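Local coordinates for protein ornithine aminotransferase (Plasmodium falciparum, PDB 3LG0) that probably catalyses the pyridoxal-phosphate-dependent transfer of the delta-amino group of ornithine to 2-oxoglutarate, giving glutamate semialdehyde and glutamate, at residues V231-Q236 / V257-K262. Residues are numbered along the deposited sequence; the frame is centred on the assembly and turned at random.
Sequences VADEVQ and VILLGK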
loop_
_atom_site.group_PDB
_atom_site.type_symbol
_atom_site.label_atom_id
_atom_site.label_comp_id
_atom_site.label_asym_id
_atom_site.label_seq_id
_atom_site.Cartn_x
_atom_site.Cartn_y
_atom_site.Cartn_z
ATOM N N VAL A 231 -13.493 -18.044 -3.804
ATOM C CA VAL A 231 -12.914 -16.694 -3.909
ATOM C C VAL A 231 -12.298 -16.388 -5.280
ATOM O O VAL A 231 -11.333 -17.032 -5.692
ATOM C CB VAL A 231 -11.828 -16.469 -2.855
ATOM C CG1 VAL A 231 -11.392 -15.011 -2.854
ATOM C CG2 VAL A 231 -12.337 -16.874 -1.472
ATOM N N ALA A 232 -12.854 -15.396 -5.966
ATOM C CA ALA A 232 -12.358 -14.978 -7.263
ATOM C C ALA A 232 -11.448 -13.761 -7.143
ATOM O O ALA A 232 -11.891 -12.686 -6.725
ATOM C CB ALA A 232 -13.520 -14.657 -8.202
ATOM N N ASP A 233 -10.190 -13.929 -7.538
ATOM C CA ASP A 233 -9.243 -12.830 -7.601
ATOM C C ASP A 233 -9.403 -12.077 -8.908
ATOM O O ASP A 233 -8.927 -12.530 -9.944
ATOM C CB ASP A 233 -7.813 -13.364 -7.512
ATOM C CG ASP A 233 -6.771 -12.251 -7.522
ATOM O OD1 ASP A 233 -7.143 -11.075 -7.768
ATOM O OD2 ASP A 233 -5.582 -12.555 -7.279
ATOM N N GLU A 234 -10.044 -10.918 -8.855
ATOM C CA GLU A 234 -10.357 -10.156 -10.062
ATOM C C GLU A 234 -9.545 -8.872 -10.113
ATOM O O GLU A 234 -9.927 -7.903 -10.773
ATOM C CB GLU A 234 -11.859 -9.834 -10.098
ATOM C CG GLU A 234 -12.767 -11.063 -10.266
ATOM C CD GLU A 234 -13.339 -11.246 -11.688
ATOM O OE1 GLU A 234 -12.850 -10.615 -12.653
ATOM O OE2 GLU A 234 -14.299 -12.033 -11.840
ATOM N N VAL A 235 -8.437 -8.851 -9.381
ATOM C CA VAL A 235 -7.606 -7.658 -9.288
ATOM C C VAL A 235 -7.108 -7.226 -10.680
ATOM O O VAL A 235 -7.058 -6.042 -10.985
ATOM C CB VAL A 235 -6.422 -7.876 -8.336
ATOM C CG1 VAL A 235 -5.475 -6.685 -8.380
ATOM C CG2 VAL A 235 -6.924 -8.119 -6.924
ATOM N N GLN A 236 -6.780 -8.190 -11.526
ATOM C CA GLN A 236 -6.361 -7.917 -12.907
ATOM C C GLN A 236 -7.468 -8.118 -13.939
ATOM O O GLN A 236 -7.553 -7.375 -14.913
ATOM C CB GLN A 236 -5.203 -8.840 -13.303
ATOM C CG GLN A 236 -4.058 -8.861 -12.304
ATOM C CD GLN A 236 -3.054 -7.760 -12.563
ATOM O OE1 GLN A 236 -2.826 -7.367 -13.714
ATOM N NE2 GLN A 236 -2.437 -7.258 -11.494
ATOM N N VAL A 257 -16.671 -14.545 -2.629
ATOM C CA VAL A 257 -15.776 -13.448 -2.298
ATOM C C VAL A 257 -15.073 -12.946 -3.555
ATOM O O VAL A 257 -14.559 -13.731 -4.349
ATOM C CB VAL A 257 -14.740 -13.896 -1.254
ATOM C CG1 VAL A 257 -13.793 -12.753 -0.921
ATOM C CG2 VAL A 257 -15.446 -14.418 0.026
ATOM N N ILE A 258 -15.075 -11.637 -3.750
ATOM C CA ILE A 258 -14.372 -11.016 -4.872
ATOM C C ILE A 258 -13.225 -10.138 -4.372
ATOM O O ILE A 258 -13.405 -9.389 -3.409
ATOM C CB ILE A 258 -15.316 -10.131 -5.691
ATOM C CG1 ILE A 258 -16.485 -10.948 -6.232
ATOM C CG2 ILE A 258 -14.557 -9.457 -6.849
ATOM C CD1 ILE A 258 -16.135 -11.801 -7.417
ATOM N N LEU A 259 -12.057 -10.244 -5.021
ATOM C CA LEU A 259 -10.944 -9.294 -4.831
ATOM C C LEU A 259 -10.835 -8.317 -6.018
ATOM O O LEU A 259 -10.770 -8.737 -7.179
ATOM C CB LEU A 259 -9.591 -10.007 -4.701
ATOM C CG LEU A 259 -9.368 -11.209 -3.803
ATOM C CD1 LEU A 259 -7.869 -11.331 -3.520
ATOM C CD2 LEU A 259 -10.139 -11.036 -2.534
ATOM N N LEU A 260 -10.766 -7.025 -5.725
ATOM C CA LEU A 260 -10.623 -6.006 -6.757
ATOM C C LEU A 260 -9.418 -5.121 -6.471
ATOM O O LEU A 260 -9.000 -4.986 -5.320
ATOM C CB LEU A 260 -11.870 -5.114 -6.814
ATOM C CG LEU A 260 -13.227 -5.713 -7.205
ATOM C CD1 LEU A 260 -14.323 -4.655 -7.103
ATOM C CD2 LEU A 260 -13.166 -6.260 -8.622
ATOM N N GLY A 261 -8.868 -4.505 -7.519
ATOM C CA GLY A 261 -7.780 -3.542 -7.357
ATOM C C GLY A 261 -7.443 -2.783 -8.630
ATOM O O GLY A 261 -8.301 -2.606 -9.475
ATOM N N LYS A 262 -6.197 -2.333 -8.757
ATOM C CA LYS A 262 -5.685 -1.720 -9.991
ATOM C C LYS A 262 -6.580 -0.639 -10.581
ATOM O O LYS A 262 -6.446 0.528 -10.234
ATOM C CB LYS A 262 -5.386 -2.778 -11.063
ATOM C CG LYS A 262 -4.421 -3.871 -10.622
ATOM C CD LYS A 262 -3.119 -3.292 -10.098
ATOM C CE LYS A 262 -2.052 -4.374 -9.891
ATOM N NZ LYS A 262 -0.784 -3.814 -9.292
HETATM O O HOH W 1 -10.103 -5.143 -9.933
#
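Ala232 is gripped through both of its backbone polar atoms by the neighbouring strand: its N donates to Val257 O over 2.9 Å, and its O accepts from Leu259 N with an N-H...O angle of 170°. Leu259 O then takes Glu234 N at 2.8 Å, though this bond is bent, 137° at the hydrogen. With Val231, Ala232 and Asp233 paired in turn to Val257, Ile258 and Leu259, the ladder is parallel, and the outward-facing backbone groups are served by Val199 and Phe197 on one flank and by Leu275 and Ala273 on the other.

Val235 N comes near Leu259 O at a poor angle and instead donates to Asp233 OD1 (3.0 Å), closing an Asx turn where the chain leaves the strand; with Asp233 CG anti to its backbone N (chi1 -178°), OD1 faces Val235 N, which meets it nearly along its C-O axis. Past the ladder, water 1 links the two chains, donating to Glu234 O and accepting from Gly261 N at 2.8 Å. These are adjacent central strands of the seven-stranded mixed sheet of the large domain in the class-III, fold-type I aminotransferases, and the second one leads to Lys262, by similarity the lysine that carries pyridoxal phosphate, unmodified here.

Apolar contacts occur on both faces. Val231 and Val257 lie side by side, CG1 to CG1 at 3.8 Å, and Val231 and Leu259 touch Cys123 and Ala119 of helix 112-129, while Ala232 CB meets Ile258 CD1 on the opposite face. Farther along, Val235 CG2 rests against Leu259 CB and its CG1 reaches Lys262 CG at 3.7 Å. The buried Glu234 carboxylate turns away from 257-262: OE1 accepts from Cys247 N and is hydrogen-bonded to Thr237 OG1, whereas OE2 pairs with Thr248 OG1.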